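PDB 3IGH: amidohydrolase 3 domain-containing protein from Pyrococcus horikoshii, which is of uncharacterised function but probably hydrolyses carbon-nitrogen bonds other than peptide bonds, as a metal-dependent enzyme of the amidohydrolase family. Local coordinates for residues A[93-98]-A[129-134]; A[102-107]-A[179-184]; A[250-255]-A[462-467]. One frame throughout, in Å; residues are numbered along the deposited sequence.

Contact 1: residues A[93-98]-A[129-134]; sequences QRLKRG and VFIYRK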
loop_
_atom_site.group_PDB
_atom_site.type_symbol
_atom_site.label_atom_id
_atom_site.label_comp_id
_atom_site.label_asym_id
_atom_site.label_seq_id
_atom_site.Cartn_x
_atom_site.Cartn_y
_atom_site.Cartn_z
ATOM N N GLN A 93 36.238 -17.726 22.091
ATOM C CA GLN A 93 35.586 -19.021 21.954
ATOM C C GLN A 93 34.108 -18.867 21.566
ATOM O O GLN A 93 33.623 -19.570 20.670
ATOM C CB GLN A 93 35.742 -19.825 23.248
ATOM C CG GLN A 93 35.526 -21.328 23.093
ATOM C CD GLN A 93 35.680 -22.098 24.404
ATOM O OE1 GLN A 93 35.795 -23.326 24.401
ATOM N NE2 GLN A 93 35.682 -21.380 25.528
ATOM N N ARG A 94 33.418 -17.923 22.215
ATOM C CA ARG A 94 32.011 -17.619 21.914
ATOM C C ARG A 94 31.832 -17.063 20.503
ATOM O O ARG A 94 30.927 -17.481 19.769
ATOM C CB ARG A 94 31.431 -16.635 22.938
ATOM C CG ARG A 94 31.270 -17.213 24.338
ATOM C CD ARG A 94 30.575 -16.234 25.273
ATOM N NE ARG A 94 30.675 -16.662 26.664
ATOM C CZ ARG A 94 29.923 -16.198 27.658
ATOM N NH1 ARG A 94 28.982 -15.286 27.431
ATOM N NH2 ARG A 94 30.108 -16.660 28.887
ATOM N N LEU A 95 32.705 -16.135 20.124
ATOM C CA LEU A 95 32.637 -15.525 18.797
ATOM C C LEU A 95 32.925 -16.511 17.659
ATOM O O LEU A 95 32.348 -16.395 16.575
ATOM C CB LEU A 95 33.550 -14.302 18.715
ATOM C CG LEU A 95 33.109 -13.124 19.582
ATOM C CD1 LEU A 95 34.204 -12.097 19.653
ATOM C CD2 LEU A 95 31.787 -12.500 19.074
ATOM N N LYS A 96 33.789 -17.491 17.922
ATOM C CA LYS A 96 34.089 -18.548 16.949
ATOM C C LYS A 96 32.909 -19.490 16.683
ATOM O O LYS A 96 32.841 -20.109 15.625
ATOM C CB LYS A 96 35.333 -19.341 17.366
ATOM C CG LYS A 96 36.639 -18.619 17.067
ATOM C CD LYS A 96 37.839 -19.548 17.198
ATOM C CE LYS A 96 39.126 -18.843 16.788
ATOM N NZ LYS A 96 40.300 -19.755 16.844
ATOM N N ARG A 97 31.981 -19.585 17.634
ATOM C CA ARG A 97 30.765 -20.382 17.457
ATOM C C ARG A 97 29.666 -19.631 16.695
ATOM O O ARG A 97 28.681 -20.239 16.267
ATOM C CB ARG A 97 30.211 -20.845 18.808
ATOM C CG ARG A 97 31.070 -21.852 19.551
ATOM C CD ARG A 97 30.535 -22.034 20.962
ATOM N NE ARG A 97 31.518 -22.626 21.867
ATOM C CZ ARG A 97 31.571 -22.391 23.177
ATOM N NH1 ARG A 97 32.502 -22.979 23.914
ATOM N NH2 ARG A 97 30.705 -21.564 23.752
ATOM N N GLY A 98 29.831 -18.315 16.544
ATOM C CA GLY A 98 28.854 -17.479 15.842
ATOM C C GLY A 98 28.733 -17.794 14.361
ATOM O O GLY A 98 29.729 -18.093 13.698
ATOM N N VAL A 129 34.225 -8.896 12.570
ATOM C CA VAL A 129 33.715 -8.999 13.942
ATOM C C VAL A 129 33.476 -7.595 14.464
ATOM O O VAL A 129 34.343 -6.735 14.353
ATOM C CB VAL A 129 34.722 -9.743 14.883
ATOM C CG1 VAL A 129 34.301 -9.641 16.357
ATOM C CG2 VAL A 129 34.830 -11.193 14.497
ATOM N N PHE A 130 32.288 -7.368 15.022
ATOM C CA PHE A 130 31.935 -6.095 15.631
ATOM C C PHE A 130 31.238 -6.416 16.959
ATOM O O PHE A 130 30.186 -7.060 16.967
ATOM C CB PHE A 130 31.000 -5.324 14.694
ATOM C CG PHE A 130 30.675 -3.929 15.160
ATOM C CD1 PHE A 130 31.490 -2.865 14.806
ATOM C CD2 PHE A 130 29.541 -3.677 15.936
ATOM C CE1 PHE A 130 31.202 -1.575 15.215
ATOM C CE2 PHE A 130 29.246 -2.384 16.355
ATOM C CZ PHE A 130 30.073 -1.330 15.987
ATOM N N ILE A 131 31.834 -6.009 18.079
ATOM C CA ILE A 131 31.287 -6.399 19.395
ATOM C C ILE A 131 30.968 -5.223 20.309
ATOM O O ILE A 131 31.845 -4.442 20.688
ATOM C CB ILE A 131 32.143 -7.483 20.132
ATOM C CG1 ILE A 131 33.599 -7.029 20.342
ATOM C CG2 ILE A 131 32.099 -8.804 19.376
ATOM C CD1 ILE A 131 34.368 -7.883 21.362
ATOM N N TYR A 132 29.688 -5.107 20.661
ATOM C CA TYR A 132 29.233 -4.056 21.555
ATOM C C TYR A 132 29.586 -4.386 22.994
ATOM O O TYR A 132 29.389 -5.514 23.439
ATOM C CB TYR A 132 27.720 -3.921 21.480
ATOM C CG TYR A 132 27.202 -3.231 20.251
ATOM C CD1 TYR A 132 27.235 -1.836 20.144
ATOM C CD2 TYR A 132 26.639 -3.966 19.206
ATOM C CE1 TYR A 132 26.730 -1.191 19.012
ATOM C CE2 TYR A 132 26.134 -3.331 18.070
ATOM C CZ TYR A 132 26.179 -1.949 17.984
ATOM O OH TYR A 132 25.683 -1.327 16.863
ATOM N N ARG A 133 30.096 -3.388 23.708
ATOM C CA ARG A 133 30.194 -3.449 25.164
ATOM C C ARG A 133 28.787 -3.428 25.743
ATOM O O ARG A 133 27.859 -2.909 25.118
ATOM C CB ARG A 133 30.963 -2.239 25.704
ATOM C CG ARG A 133 31.353 -2.351 27.192
ATOM C CD ARG A 133 31.999 -1.087 27.740
ATOM N NE ARG A 133 32.188 -1.218 29.184
ATOM C CZ ARG A 133 31.304 -0.836 30.107
ATOM N NH1 ARG A 133 30.159 -0.262 29.757
ATOM N NH2 ARG A 133 31.573 -1.018 31.391
ATOM N N LYS A 134 28.635 -4.034 26.918
ATOM C CA LYS A 134 27.495 -3.812 27.807
ATOM C C LYS A 134 27.079 -2.336 27.750
ATOM O O LYS A 134 27.931 -1.443 27.829
ATOM C CB LYS A 134 27.926 -4.210 29.227
ATOM C CG LYS A 134 26.872 -4.146 30.305
ATOM C CD LYS A 134 27.522 -4.123 31.685
ATOM C CE LYS A 134 27.925 -2.709 32.090
ATOM N NZ LYS A 134 28.227 -2.622 33.544
#

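Contact 2: residues A[102-107]-A[179-184]; sequences IIFGFG and RVLTVE. With SO4 (sulfate ion), chain F.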
loop_
_atom_site.group_PDB
_atom_site.type_symbol
_atom_site.label_atom_id
_atom_site.label_comp_id
_atom_site.label_asym_id
_atom_site.label_seq_id
_atom_site.Cartn_x
_atom_site.Cartn_y
_atom_site.Cartn_z
ATOM N N ILE A 102 28.960 -11.714 8.931
ATOM C CA ILE A 102 29.589 -10.817 9.892
ATOM C C ILE A 102 29.176 -11.301 11.267
ATOM O O ILE A 102 28.003 -11.615 11.487
ATOM C CB ILE A 102 29.118 -9.364 9.695
ATOM C CG1 ILE A 102 29.479 -8.872 8.298
ATOM C CG2 ILE A 102 29.745 -8.431 10.720
ATOM C CD1 ILE A 102 28.436 -8.000 7.732
ATOM N N ILE A 103 30.141 -11.377 12.182
ATOM C CA ILE A 103 29.867 -11.815 13.542
ATOM C C ILE A 103 29.630 -10.600 14.425
ATOM O O ILE A 103 30.551 -9.831 14.707
ATOM C CB ILE A 103 31.004 -12.708 14.111
ATOM C CG1 ILE A 103 31.322 -13.870 13.150
ATOM C CG2 ILE A 103 30.639 -13.222 15.506
ATOM C CD1 ILE A 103 30.132 -14.789 12.811
ATOM N N PHE A 104 28.375 -10.422 14.825
ATOM C CA PHE A 104 27.986 -9.345 15.726
ATOM C C PHE A 104 27.855 -9.918 17.135
ATOM O O PHE A 104 27.304 -11.004 17.322
ATOM C CB PHE A 104 26.653 -8.716 15.296
ATOM C CG PHE A 104 26.734 -7.883 14.042
ATOM C CD1 PHE A 104 27.301 -6.610 14.068
ATOM C CD2 PHE A 104 26.211 -8.359 12.842
ATOM C CE1 PHE A 104 27.364 -5.830 12.910
ATOM C CE2 PHE A 104 26.267 -7.587 11.678
ATOM C CZ PHE A 104 26.845 -6.319 11.715
ATOM N N GLY A 105 28.371 -9.187 18.114
ATOM C CA GLY A 105 28.286 -9.602 19.501
ATOM C C GLY A 105 27.887 -8.448 20.393
ATOM O O GLY A 105 27.947 -7.287 19.984
ATOM N N PHE A 106 27.498 -8.766 21.624
ATOM C CA PHE A 106 27.070 -7.738 22.577
ATOM C C PHE A 106 27.317 -8.197 24.010
ATOM O O PHE A 106 27.401 -9.398 24.284
ATOM C CB PHE A 106 25.574 -7.393 22.390
ATOM C CG PHE A 106 24.629 -8.406 23.000
ATOM C CD1 PHE A 106 24.101 -8.210 24.281
ATOM C CD2 PHE A 106 24.278 -9.556 22.303
ATOM C CE1 PHE A 106 23.250 -9.153 24.855
ATOM C CE2 PHE A 106 23.416 -10.492 22.860
ATOM C CZ PHE A 106 22.907 -10.295 24.142
ATOM N N GLY A 107 27.403 -7.228 24.917
ATOM C CA GLY A 107 27.324 -7.511 26.341
ATOM C C GLY A 107 28.615 -7.741 27.101
ATOM O O GLY A 107 28.563 -8.038 28.294
ATOM N N ARG A 179 24.817 0.560 4.716
ATOM C CA ARG A 179 25.743 0.069 3.696
ATOM C C ARG A 179 26.134 -1.391 3.879
ATOM O O ARG A 179 26.094 -2.168 2.924
ATOM C CB ARG A 179 26.990 0.958 3.668
ATOM C CG ARG A 179 27.864 0.799 2.438
ATOM C CD ARG A 179 28.922 1.886 2.431
ATOM N NE ARG A 179 30.049 1.563 3.310
ATOM C CZ ARG A 179 30.756 2.458 3.997
ATOM N NH1 ARG A 179 30.455 3.752 3.936
ATOM N NH2 ARG A 179 31.769 2.054 4.754
ATOM N N VAL A 180 26.506 -1.770 5.100
ATOM C CA VAL A 180 27.051 -3.107 5.353
ATOM C C VAL A 180 25.987 -4.217 5.264
ATOM O O VAL A 180 26.201 -5.256 4.626
ATOM C CB VAL A 180 27.817 -3.151 6.711
ATOM C CG1 VAL A 180 28.277 -4.537 7.021
ATOM C CG2 VAL A 180 29.012 -2.188 6.700
ATOM N N LEU A 181 24.839 -3.990 5.896
ATOM C CA LEU A 181 23.731 -4.923 5.816
ATOM C C LEU A 181 23.036 -4.756 4.476
ATOM O O LEU A 181 22.916 -3.636 3.979
ATOM C CB LEU A 181 22.745 -4.693 6.971
ATOM C CG LEU A 181 23.256 -4.929 8.402
ATOM C CD1 LEU A 181 22.169 -4.540 9.417
ATOM C CD2 LEU A 181 23.700 -6.384 8.599
ATOM N N THR A 182 22.610 -5.873 3.888
ATOM C CA THR A 182 21.851 -5.855 2.632
ATOM C C THR A 182 20.371 -5.986 2.936
ATOM O O THR A 182 20.006 -6.342 4.056
ATOM C CB THR A 182 22.230 -7.042 1.731
ATOM O OG1 THR A 182 21.870 -8.260 2.389
ATOM C CG2 THR A 182 23.735 -7.039 1.425
ATOM N N VAL A 183 19.520 -5.731 1.939
ATOM C CA VAL A 183 18.081 -5.974 2.080
ATOM C C VAL A 183 17.792 -7.420 2.503
ATOM O O VAL A 183 16.946 -7.655 3.379
ATOM C CB VAL A 183 17.290 -5.589 0.795
ATOM C CG1 VAL A 183 15.807 -5.956 0.925
ATOM C CG2 VAL A 183 17.439 -4.097 0.534
ATOM N N GLU A 184 18.529 -8.370 1.917
ATOM C CA GLU A 184 18.381 -9.787 2.259
ATOM C C GLU A 184 18.652 -10.046 3.747
ATOM O O GLU A 184 17.979 -10.877 4.364
ATOM C CB GLU A 184 19.285 -10.675 1.385
ATOM C CG GLU A 184 19.216 -10.390 -0.115
ATOM C CD GLU A 184 20.271 -9.393 -0.574
ATOM O OE1 GLU A 184 19.935 -8.196 -0.719
ATOM O OE2 GLU A 184 21.438 -9.805 -0.777
HETATM S S SO4 F . 21.315 -4.443 -1.195
HETATM O O1 SO4 F . 20.528 -5.581 -1.656
HETATM O O2 SO4 F . 22.721 -4.817 -1.113
HETATM O O3 SO4 F . 21.156 -3.337 -2.131
HETATM O O4 SO4 F . 20.837 -4.027 0.105
#

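Contact 3: residues A[250-255]-A[462-467]; sequences RFQGNR and GFKAEY. With SO4 (sulfate ion), chain K; SO4 (sulfate ion), chain O.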
loop_
_atom_site.group_PDB
_atom_site.type_symbol
_atom_site.label_atom_id
_atom_site.label_comp_id
_atom_site.label_asym_id
_atom_site.label_seq_id
_atom_site.Cartn_x
_atom_site.Cartn_y
_atom_site.Cartn_z
ATOM N N ARG A 250 -0.150 7.568 4.308
ATOM C CA ARG A 250 -0.719 6.397 4.981
ATOM C C ARG A 250 -1.277 5.440 3.937
ATOM O O ARG A 250 -1.979 5.849 3.001
ATOM C CB ARG A 250 -1.771 6.744 6.047
ATOM C CG ARG A 250 -2.090 5.534 6.947
ATOM C CD ARG A 250 -2.743 5.886 8.270
ATOM N NE ARG A 250 -2.616 4.797 9.246
ATOM C CZ ARG A 250 -1.894 4.862 10.366
ATOM N NH1 ARG A 250 -1.232 5.973 10.676
ATOM N NH2 ARG A 250 -1.842 3.817 11.191
ATOM N N PHE A 251 -0.921 4.168 4.091
ATOM C CA PHE A 251 -1.299 3.130 3.144
ATOM C C PHE A 251 -1.410 1.822 3.921
ATOM O O PHE A 251 -0.422 1.358 4.506
ATOM C CB PHE A 251 -0.222 3.031 2.048
ATOM C CG PHE A 251 -0.700 2.439 0.730
ATOM C CD1 PHE A 251 -2.045 2.402 0.387
ATOM C CD2 PHE A 251 0.233 1.954 -0.195
ATOM C CE1 PHE A 251 -2.457 1.856 -0.842
ATOM C CE2 PHE A 251 -0.165 1.421 -1.428
ATOM C CZ PHE A 251 -1.516 1.371 -1.750
ATOM N N GLN A 252 -2.605 1.247 3.921
ATOM C CA GLN A 252 -2.861 0.034 4.664
ATOM C C GLN A 252 -2.961 -1.144 3.700
ATOM O O GLN A 252 -3.883 -1.230 2.881
ATOM C CB GLN A 252 -4.130 0.206 5.498
ATOM C CG GLN A 252 -4.038 -0.369 6.894
ATOM C CD GLN A 252 -4.947 -1.553 7.093
ATOM O OE1 GLN A 252 -6.167 -1.428 7.004
ATOM N NE2 GLN A 252 -4.363 -2.710 7.383
ATOM N N GLY A 253 -1.977 -2.032 3.780
ATOM C CA GLY A 253 -1.962 -3.256 2.989
ATOM C C GLY A 253 -2.586 -4.387 3.772
ATOM O O GLY A 253 -3.418 -4.164 4.657
ATOM N N ASN A 254 -2.176 -5.607 3.448
ATOM C CA ASN A 254 -2.682 -6.793 4.115
ATOM C C ASN A 254 -2.135 -6.909 5.543
ATOM O O ASN A 254 -2.885 -7.030 6.501
ATOM C CB ASN A 254 -2.300 -8.027 3.301
ATOM C CG ASN A 254 -2.786 -9.309 3.926
ATOM O OD1 ASN A 254 -3.923 -9.397 4.399
ATOM N ND2 ASN A 254 -1.924 -10.315 3.939
ATOM N N ARG A 255 -0.821 -6.857 5.673
ATOM C CA ARG A 255 -0.176 -6.897 6.984
ATOM C C ARG A 255 0.624 -5.632 7.276
ATOM O O ARG A 255 0.772 -5.244 8.437
ATOM C CB ARG A 255 0.757 -8.100 7.054
ATOM C CG ARG A 255 0.038 -9.426 7.096
ATOM C CD ARG A 255 -0.630 -9.596 8.419
ATOM N NE ARG A 255 -1.026 -10.981 8.661
ATOM C CZ ARG A 255 -1.590 -11.398 9.786
ATOM N NH1 ARG A 255 -1.821 -10.537 10.770
ATOM N NH2 ARG A 255 -1.927 -12.673 9.928
ATOM N N GLY A 462 -16.341 -6.508 13.544
ATOM C CA GLY A 462 -15.646 -5.434 12.837
ATOM C C GLY A 462 -14.139 -5.456 13.057
ATOM O O GLY A 462 -13.374 -4.969 12.223
ATOM N N PHE A 463 -13.713 -6.028 14.179
ATOM C CA PHE A 463 -12.294 -6.107 14.510
ATOM C C PHE A 463 -11.621 -7.296 13.831
ATOM O O PHE A 463 -12.269 -8.310 13.560
ATOM C CB PHE A 463 -12.103 -6.186 16.025
ATOM C CG PHE A 463 -12.281 -4.869 16.737
ATOM C CD1 PHE A 463 -13.546 -4.429 17.128
ATOM C CD2 PHE A 463 -11.176 -4.069 17.029
ATOM C CE1 PHE A 463 -13.705 -3.209 17.795
ATOM C CE2 PHE A 463 -11.317 -2.848 17.689
ATOM C CZ PHE A 463 -12.584 -2.415 18.076
ATOM N N LYS A 464 -10.325 -7.157 13.542
ATOM C CA LYS A 464 -9.511 -8.275 13.068
ATOM C C LYS A 464 -9.462 -9.366 14.142
ATOM O O LYS A 464 -9.356 -9.069 15.335
ATOM C CB LYS A 464 -8.083 -7.833 12.725
ATOM C CG LYS A 464 -7.967 -6.955 11.485
ATOM C CD LYS A 464 -6.517 -6.851 11.010
ATOM C CE LYS A 464 -6.431 -6.063 9.711
ATOM N NZ LYS A 464 -5.106 -6.198 9.038
ATOM N N ALA A 465 -9.537 -10.621 13.711
ATOM C CA ALA A 465 -9.509 -11.759 14.629
ATOM C C ALA A 465 -8.074 -12.136 14.982
ATOM O O ALA A 465 -7.573 -13.197 14.583
ATOM C CB ALA A 465 -10.250 -12.951 14.024
ATOM N N GLU A 466 -7.413 -11.252 15.721
ATOM C CA GLU A 466 -6.082 -11.520 16.246
ATOM C C GLU A 466 -6.265 -11.907 17.691
ATOM O O GLU A 466 -6.579 -11.068 18.536
ATOM C CB GLU A 466 -5.168 -10.287 16.152
ATOM C CG GLU A 466 -5.098 -9.643 14.776
ATOM C CD GLU A 466 -4.354 -10.473 13.747
ATOM O OE1 GLU A 466 -3.885 -11.582 14.066
ATOM O OE2 GLU A 466 -4.229 -10.001 12.605
ATOM N N TYR A 467 -6.090 -13.189 17.965
ATOM C CA TYR A 467 -6.370 -13.705 19.286
ATOM C C TYR A 467 -5.323 -14.720 19.678
ATOM O O TYR A 467 -4.594 -15.248 18.826
ATOM C CB TYR A 467 -7.790 -14.314 19.338
ATOM C CG TYR A 467 -7.991 -15.476 18.384
ATOM C CD1 TYR A 467 -7.635 -16.779 18.750
ATOM C CD2 TYR A 467 -8.536 -15.273 17.115
ATOM C CE1 TYR A 467 -7.803 -17.845 17.878
ATOM C CE2 TYR A 467 -8.712 -16.339 16.231
ATOM C CZ TYR A 467 -8.345 -17.620 16.622
ATOM O OH TYR A 467 -8.512 -18.684 15.763
HETATM S S SO4 K . -2.244 -13.306 6.221
HETATM O O1 SO4 K . -2.391 -14.686 5.768
HETATM O O2 SO4 K . -0.867 -13.075 6.643
HETATM O O3 SO4 K . -2.584 -12.400 5.134
HETATM O O4 SO4 K . -3.152 -13.062 7.336
HETATM S S SO4 O . -3.198 -15.218 12.379
HETATM O O1 SO4 O . -4.387 -15.956 11.961
HETATM O O2 SO4 O . -2.103 -15.550 11.474
HETATM O O3 SO4 O . -3.465 -13.785 12.304
HETATM O O4 SO4 O . -2.827 -15.579 13.746
#

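Contact 1: residues A[93-98]-A[129-134]
Leu95, near the end of helix 88-96, sets both of its methyl groups against the β-branched pair Val129 and Ile131 of strand 129-133. The apolar contacts carry the whole interface. Leu95 CD2 lies 3.7 Å from Ile131 CG2, and the other branch, Leu95 CD1, is 3.9 Å from the same Ile131 CG2, so this one methyl sits across the fork of the leucine. Leu95 CD1 also reaches Val129 CG1 at 4.1 Å, a looser touch. Val129 and Ile131, two residues apart on the strand, thus present their branches on the same face. The isoleucine torsion (chi1 57°) explains which branch is used: CG1 is tucked between the backbone N and the carbonyl carbon, leaving CG2 for the leucine fork.

No hydrogen bond crosses between the segments. The backbone carbonyl of the isoleucine is met separately: Ile131 O accepts from the indole NE1 of Trp108.

Phe130 points away from the leucine and lies on Leu169, Ala172 and Ile176 of helix 166-180. Strand 129-133, which runs between the parallel strand 103-108 and the antiparallel strand 138-141, is therefore covered by helix 88-96 on one face and by helix 166-180 on the other, the helix-sheet-helix layering of an α/β unit.

Contact 2: residues A[102-107]-A[179-184]
Ile102, which leads into strand 103-108, and Phe104 within it make a partly buried, wholly apolar contact with Val180 and Leu181, at the corner where helix 166-180 gives way to helix 183-199. Two separate touches define it. Ile102 CD1 approaches Val180 CG1 to 3.5 Å, a close methyl-methyl meeting; the valine reaches it with the branch that stands anti to the backbone N (chi1 175°). Deeper in, Phe104 CE2 lies 4.2 Å from Leu181 CD2, which comes to the ring obliquely. The phenylalanine is also packed from within its own segment, by Ile102 just ahead of the strand, whose CG2 sits 3.6 Å above one face of the Phe104 ring, offset toward the rim. Met75 of helix 70-78 and Ile176 of helix 166-180 touch both Phe104 and Leu181, tying the two sides together.

Leu181 leaves helical geometry, and Thr182 takes the N-cap position of helix 183-199. Its hydroxyl caps a backbone N early in the new helix while Asp185 OD2 accepts from Thr182 N, the reciprocal pattern of a capping box. Leu181 O is taken by Lys213 NZ.

At this helix start Val183 N donates to O4 of a sulfate that most likely came from the crystallisation medium, with Val183 N and sulfate O4 2.8 Å apart and an N-H...O angle of 150°. The anion is placed where the positive end of the helix dipole would favour it.

Contact 3: residues A[250-255]-A[462-467]
Arg255 and Glu466 form the closer, charged part of this surface contact, a salt bridge between Arg255 NH1 and Glu466 OE2 at 3.1 Å. As a hydrogen bond it is weak: the N-H...O angle is 126°, and the guanidinium and carboxylate planes are turned 38° apart. Asn230 bridges the pair, its OD1 accepting from Arg255 NH1 and its ND2 donating to Glu466 OE2. The arginine bends at chi2 (-71°), and its remaining N-H groups face sulfates probably left from crystallisation. Arg255 NE donates almost straight to O2 of one sulfate at 2.9 Å, and Arg255 NH2 equally straight to O3 of the other at 3.0 Å, so in this crystal the two sulfates, Glu466 and Asn230 hold the guanidinium's rotation. An alanine here is likely to leave Glu466 with Asn230 but without its charge partner, and the sulfates without the guanidinium N-H groups that hold them.

The other side is loose in its spacing. Lys464, extended beyond CG, covers much surface and its NZ lies 3.5 Å from Asn254 O and 3.9 Å from Gln252 NE2, but the backbones stay wide apart, their nearest CA atoms, in Arg255 and Lys464, being 11.2 Å from each other.

Ala465 centres an inverse gamma turn, with a weak bond from Glu466 N to Lys464 O, and Gly462 and Phe463 pair with Val31 of the small β-sheet. Arg255 and Asn230 stand at the N-terminal ends of barrel strands 256-264 and 230-235. The contact therefore joins the β-sheet domain to that rim of the TIM barrel, the end opposite the usual amidohydrolase active site.

Contacts 1 and 2 share one sheet: strands 129-133 and 103-108 are neighbours in it, and the backbone pairs Tyr132 N with Gly105 O at 2.9 Å, so the two contacts touch. Both are apolar. Contact 1 is fully buried under helix 88-96, whereas contact 2, at the helix corner, is only partly buried, with a sulfate bound farther on, at the start of the next helix. Contact 3 lies on the surface, its centre about 39 Å from that of contact 1 and on the opposite side of the chain's centre. Its cross-segment chemistry is a salt bridge and polar groups, with sulfates bound beside it in the crystal, and it joins segments more than 200 residues apart.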